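PDB 3SFW: dihydropyrimidinase from Brevibacillus agri, which hydrolyses the cyclic amide bond of 5,6-dihydropyrimidines, probably by way of the two zinc ions held in its active site. Local coordinates for residues A[63-68]-A[315-320]; A[153-158]-A[181-186]. All coordinates share one frame; numbering follows the deposited sequence.

Interaction 1. Residues A[63-68]-A[315-320]; sequences MPFGGT and DHCPFN. With ZN (zinc ion), chain F.
Met63 meets Cys317 sulfur to sulfur, SD lying 3.9 Å from SG. Its CG is anti to the backbone N (chi1 179°) and the chain runs on extended, which carries the thioether across to the other loop. The terminal CE doubles as a lid on Phe65, sitting 3.6 Å above the ring plane near the rim. Cys317 SG also approaches the Phe65 ring obliquely, 4.2 Å from CD2, as a sulfur-aromatic contact. At the edge of that ring, near its plane, stands Phe319, with CZ 4.2 Å from Phe65 CD2. Phe65 to Thr68 form the type I' turn of a tight beta hairpin, where Gly66 and Gly67 take positive phi angles. The hairpin follows barrel strand 49-59 of the TIM-barrel amidohydrolase fold, while residues 315-320 follow strand 311-312. Heading the latter loop, Asp315 binds a zinc ion through OD1 at 2.1 Å, joined by His58, His60 and the carboxylated Lys150. Thr68, which closes the turn, and Phe319 slide past each other in opposite directions, the threonine's CG2 lying 3.7 Å from Phe319 CD1. OG1 of this threonine, anti to the backbone N, hydrogen-bonds Gln324 of helix 321-325, leaving the methyl for the aromatic ring. An alanine in place of Phe319 would probably open a gap between hairpin and loop, leaving the Thr68 methyl and the edge of Phe65 at CD2 without the ring that now meets them.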
loop_
_atom_site.group_PDB
_atom_site.type_symbol
_atom_site.label_atom_id
_atom_site.label_comp_id
_atom_site.label_asym_id
_atom_site.label_seq_id
_atom_site.Cartn_x
_atom_site.Cartn_y
_atom_site.Cartn_z
ATOM N N MET A 63 37.432 15.966 -2.365
ATOM C CA MET A 63 36.340 16.632 -1.668
ATOM C C MET A 63 36.767 16.968 -0.233
ATOM O O MET A 63 37.168 16.087 0.526
ATOM C CB MET A 63 35.146 15.667 -1.587
ATOM C CG MET A 63 33.925 16.272 -0.822
ATOM S SD MET A 63 32.943 14.914 -0.137
ATOM C CE MET A 63 31.500 15.717 0.461
ATOM N N PRO A 64 36.584 18.217 0.184
ATOM C CA PRO A 64 36.792 18.523 1.618
ATOM C C PRO A 64 35.605 18.050 2.460
ATOM O O PRO A 64 34.467 18.474 2.210
ATOM C CB PRO A 64 36.865 20.065 1.639
ATOM C CG PRO A 64 35.998 20.496 0.444
ATOM C CD PRO A 64 36.105 19.381 -0.600
ATOM N N PHE A 65 35.854 17.200 3.448
ATOM C CA PHE A 65 34.743 16.571 4.227
ATOM C C PHE A 65 35.335 15.818 5.406
ATOM O O PHE A 65 36.479 15.357 5.334
ATOM C CB PHE A 65 33.972 15.585 3.323
ATOM C CG PHE A 65 32.654 15.067 3.901
ATOM C CD1 PHE A 65 31.623 15.947 4.266
ATOM C CD2 PHE A 65 32.354 13.710 3.770
ATOM C CE1 PHE A 65 30.363 15.456 4.630
ATOM C CE2 PHE A 65 31.101 13.199 4.137
ATOM C CZ PHE A 65 30.101 14.094 4.597
ATOM N N GLY A 66 34.573 15.738 6.494
ATOM C CA GLY A 66 34.913 14.837 7.601
ATOM C C GLY A 66 36.174 15.296 8.312
ATOM O O GLY A 66 36.882 14.490 8.896
ATOM N N GLY A 67 36.485 16.593 8.208
ATOM C CA GLY A 67 37.707 17.163 8.803
ATOM C C GLY A 67 38.958 16.913 7.993
ATOM O O GLY A 67 40.084 17.077 8.494
ATOM N N THR A 68 38.790 16.486 6.731
ATOM C CA THR A 68 39.975 16.118 5.914
ATOM C C THR A 68 39.590 16.245 4.440
ATOM O O THR A 68 38.705 17.057 4.119
ATOM C CB THR A 68 40.604 14.744 6.349
ATOM O OG1 THR A 68 41.770 14.449 5.563
ATOM C CG2 THR A 68 39.572 13.591 6.305
ATOM N N ASP A 315 29.083 6.521 -5.093
ATOM C CA ASP A 315 29.319 7.406 -3.900
ATOM C C ASP A 315 30.797 7.247 -3.471
ATOM O O ASP A 315 31.142 7.168 -2.269
ATOM C CB ASP A 315 28.332 7.153 -2.714
ATOM C CG ASP A 315 28.342 8.269 -1.672
ATOM O OD1 ASP A 315 28.773 9.412 -2.013
ATOM O OD2 ASP A 315 27.937 7.980 -0.501
ATOM N N HIS A 316 31.678 7.248 -4.455
ATOM C CA HIS A 316 33.124 7.123 -4.157
ATOM C C HIS A 316 33.544 8.335 -3.314
ATOM O O HIS A 316 33.465 9.477 -3.773
ATOM C CB HIS A 316 33.931 7.138 -5.460
ATOM C CG HIS A 316 35.391 6.885 -5.249
ATOM N ND1 HIS A 316 35.860 5.702 -4.709
ATOM C CD2 HIS A 316 36.476 7.640 -5.524
ATOM C CE1 HIS A 316 37.180 5.750 -4.640
ATOM N NE2 HIS A 316 37.578 6.924 -5.117
ATOM N N CYS A 317 34.028 8.081 -2.097
ATOM C CA CYS A 317 34.291 9.187 -1.176
ATOM C C CYS A 317 35.400 8.630 -0.217
ATOM O O CYS A 317 35.150 8.411 0.968
ATOM C CB CYS A 317 32.981 9.540 -0.442
ATOM S SG CYS A 317 33.075 11.116 0.518
ATOM N N PRO A 318 36.597 8.363 -0.767
ATOM C CA PRO A 318 37.573 7.516 -0.055
ATOM C C PRO A 318 38.378 8.275 1.018
ATOM O O PRO A 318 38.784 9.437 0.813
ATOM C CB PRO A 318 38.490 7.028 -1.183
ATOM C CG PRO A 318 38.496 8.237 -2.140
ATOM C CD PRO A 318 37.024 8.635 -2.153
ATOM N N PHE A 319 38.617 7.600 2.139
ATOM C CA PHE A 319 39.562 8.091 3.152
ATOM C C PHE A 319 40.387 6.896 3.586
ATOM O O PHE A 319 39.834 5.810 3.842
ATOM C CB PHE A 319 38.786 8.615 4.357
ATOM C CG PHE A 319 37.877 9.774 4.041
ATOM C CD1 PHE A 319 38.396 11.070 3.937
ATOM C CD2 PHE A 319 36.504 9.573 3.829
ATOM C CE1 PHE A 319 37.564 12.155 3.595
ATOM C CE2 PHE A 319 35.637 10.673 3.524
ATOM C CZ PHE A 319 36.171 11.972 3.457
ATOM N N ASN A 320 41.695 7.082 3.694
ATOM C CA ASN A 320 42.537 6.029 4.228
ATOM C C ASN A 320 42.086 5.587 5.620
ATOM O O ASN A 320 41.668 6.386 6.458
ATOM C CB ASN A 320 43.993 6.509 4.300
ATOM C CG ASN A 320 44.585 6.702 2.955
ATOM O OD1 ASN A 320 44.831 5.739 2.242
ATOM N ND2 ASN A 320 44.770 7.970 2.555
HETATM ZN ZN ZN F . 27.595 11.186 -2.016
#

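Interaction 2. Residues A[153-158]-A[181-186]. With ZN (zinc ion), chain D.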
loop_
_atom_site.group_PDB
_atom_site.type_symbol
_atom_site.label_atom_id
_atom_site.label_comp_id
_atom_site.label_asym_id
_atom_site.label_seq_id
_atom_site.Cartn_x
_atom_site.Cartn_y
_atom_site.Cartn_z
ATOM N N MET A 153 19.776 16.382 2.957
ATOM C CA MET A 153 18.726 16.502 3.981
ATOM C C MET A 153 19.291 16.083 5.328
ATOM O O MET A 153 18.593 16.183 6.347
ATOM C CB MET A 153 17.517 15.623 3.610
ATOM C CG MET A 153 16.913 16.036 2.251
ATOM S SD MET A 153 15.566 14.984 1.694
ATOM C CE MET A 153 14.152 15.631 2.650
ATOM N N ALA A 154 20.536 15.599 5.323
ATOM C CA ALA A 154 21.249 15.275 6.551
ATOM C C ALA A 154 22.575 16.050 6.618
ATOM O O ALA A 154 22.759 17.035 5.882
ATOM C CB ALA A 154 21.469 13.738 6.661
ATOM N N TYR A 155 23.450 15.656 7.553
ATOM C CA TYR A 155 24.705 16.394 7.842
ATOM C C TYR A 155 24.428 17.789 8.392
ATOM O O TYR A 155 24.893 18.796 7.873
ATOM C CB TYR A 155 25.614 16.455 6.603
ATOM C CG TYR A 155 25.920 15.103 5.991
ATOM C CD1 TYR A 155 26.651 14.126 6.672
ATOM C CD2 TYR A 155 25.517 14.824 4.685
ATOM C CE1 TYR A 155 26.930 12.868 6.058
ATOM C CE2 TYR A 155 25.805 13.604 4.081
ATOM C CZ TYR A 155 26.489 12.641 4.752
ATOM O OH TYR A 155 26.791 11.466 4.097
ATOM N N LYS A 156 23.625 17.842 9.451
ATOM C CA LYS A 156 23.301 19.115 10.105
ATOM C C LYS A 156 24.540 19.997 10.416
ATOM O O LYS A 156 25.608 19.494 10.824
ATOM C CB LYS A 156 22.514 18.812 11.400
ATOM C CG LYS A 156 21.916 20.056 12.060
ATOM C CD LYS A 156 21.289 19.692 13.419
ATOM C CE LYS A 156 20.172 20.676 13.821
ATOM N NZ LYS A 156 19.162 19.987 14.733
ATOM N N ASN A 157 24.407 21.286 10.136
ATOM C CA ASN A 157 25.471 22.248 10.389
ATOM C C ASN A 157 26.692 22.069 9.497
ATOM O O ASN A 157 27.700 22.750 9.675
ATOM C CB ASN A 157 25.918 22.193 11.863
ATOM C CG ASN A 157 24.799 22.581 12.837
ATOM O OD1 ASN A 157 24.042 23.532 12.601
ATOM N ND2 ASN A 157 24.647 21.794 13.898
ATOM N N VAL A 158 26.612 21.165 8.520
ATOM C CA VAL A 158 27.685 21.008 7.540
ATOM C C VAL A 158 27.112 21.217 6.112
ATOM O O VAL A 158 27.467 22.191 5.424
ATOM C CB VAL A 158 28.350 19.603 7.655
ATOM C CG1 VAL A 158 29.551 19.493 6.679
ATOM C CG2 VAL A 158 28.833 19.337 9.114
ATOM N N GLN A 181 18.550 16.171 -7.069
ATOM C CA GLN A 181 19.034 14.999 -6.359
ATOM C C GLN A 181 18.873 15.247 -4.869
ATOM O O GLN A 181 19.166 16.349 -4.410
ATOM C CB GLN A 181 20.492 14.841 -6.632
ATOM C CG GLN A 181 20.795 14.431 -8.072
ATOM C CD GLN A 181 22.243 14.662 -8.383
ATOM O OE1 GLN A 181 23.034 13.703 -8.577
ATOM N NE2 GLN A 181 22.616 15.882 -8.398
ATOM N N VAL A 182 18.474 14.225 -4.108
ATOM C CA VAL A 182 18.554 14.355 -2.657
ATOM C C VAL A 182 19.399 13.271 -2.018
ATOM O O VAL A 182 19.221 12.112 -2.323
ATOM C CB VAL A 182 17.140 14.347 -2.031
ATOM C CG1 VAL A 182 17.191 14.036 -0.607
ATOM C CG2 VAL A 182 16.432 15.683 -2.301
ATOM N N HIS A 183 20.141 13.654 -0.971
ATOM C CA HIS A 183 20.619 12.727 0.064
ATOM C C HIS A 183 19.512 12.692 1.125
ATOM O O HIS A 183 19.334 13.673 1.867
ATOM C CB HIS A 183 21.949 13.246 0.717
ATOM C CG HIS A 183 22.412 12.400 1.874
ATOM N ND1 HIS A 183 23.608 11.701 1.875
ATOM C CD2 HIS A 183 21.798 12.108 3.054
ATOM C CE1 HIS A 183 23.722 11.049 3.024
ATOM N NE2 HIS A 183 22.632 11.262 3.746
ATOM N N ALA A 184 18.762 11.582 1.181
ATOM C CA ALA A 184 17.508 11.573 1.967
ATOM C C ALA A 184 17.706 10.783 3.267
ATOM O O ALA A 184 17.343 9.600 3.352
ATOM C CB ALA A 184 16.329 10.959 1.130
ATOM N N GLU A 185 18.170 11.466 4.307
ATOM C CA GLU A 185 17.993 10.961 5.703
ATOM C C GLU A 185 17.534 12.161 6.506
ATOM O O GLU A 185 18.014 13.297 6.253
ATOM C CB GLU A 185 19.316 10.486 6.324
ATOM C CG GLU A 185 20.012 9.309 5.599
ATOM C CD GLU A 185 21.364 9.036 6.205
ATOM O OE1 GLU A 185 22.313 9.854 5.968
ATOM O OE2 GLU A 185 21.436 8.066 7.015
ATOM N N ASN A 186 16.741 11.909 7.555
ATOM C CA ASN A 186 16.318 13.057 8.376
ATOM C C ASN A 186 17.470 13.533 9.258
ATOM O O ASN A 186 17.853 12.867 10.238
ATOM C CB ASN A 186 15.069 12.718 9.202
ATOM C CG ASN A 186 14.515 13.941 9.892
ATOM O OD1 ASN A 186 15.201 14.564 10.705
ATOM N ND2 ASN A 186 13.290 14.291 9.576
HETATM ZN ZN ZN D . 25.115 11.208 0.350
HETATM O O HOH W 1 26.405 10.147 1.840
HETATM O O HOH W 2 26.605 12.542 1.003
#
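Between Met153 and His183 runs the one hydrogen bond that joins the two segments, N of the methionine giving to O of the histidine at 3.0 Å and 148°. Further along, the carbonyl oxygens Met153 O and Glu185 O come within 2.9 Å of each other; both are acceptors, so no bond links them, and the backbone of Met153 is instead bonded to Gly187. The imidazole of His183 gives a nearly straight hydrogen bond of its own, NE2 to Glu185 OE1 at 2.6 Å, in the ring plane, which would fix its rotation; Arg212 forms a salt bridge with the same oxygen. With its CG anti to the backbone N (chi1 175°), His183 holds a zinc ion through ND1 at 2.2 Å, as His239 and the carboxylated Lys150 also do. These ligands follow the amidohydrolase pattern, in which successive strands of the TIM barrel, here 180-182 and 234-237, deliver histidines to the metals from their C-terminal ends. Two waters bind the same ion, and Tyr155 OH hydrogen-bonds one of them, water 1, at 2.6 Å. The tyrosine and histidine rings make an oblique aromatic contact, Tyr155 CE2 lying over one face of the imidazole toward its rim, with the planes at 58°. Ala154 CB packs 3.9 Å from Glu185 CB. Met153 SD reaches Ala184 CB at 4.1 Å.

Interactions 1 and 2, their centres about 16 Å apart, flank one binuclear metal site. Each supplies a ligand to a different ion, Asp315 to one and His183 to the other, and the ions lie 3.4 Å apart, both bound by the carboxylated Lys150. The two contacts also touch directly: the rings of Phe65 and Tyr155 meet edge-to-face, with Phe65 CZ 3.7 Å from Tyr155 CE1. Thus the hairpin of residues 63-68 packs against the very tyrosine that reaches a zinc-bound water, and the nearest atom of the Phe65 side chain is about 7 Å from the zinc bound by His183.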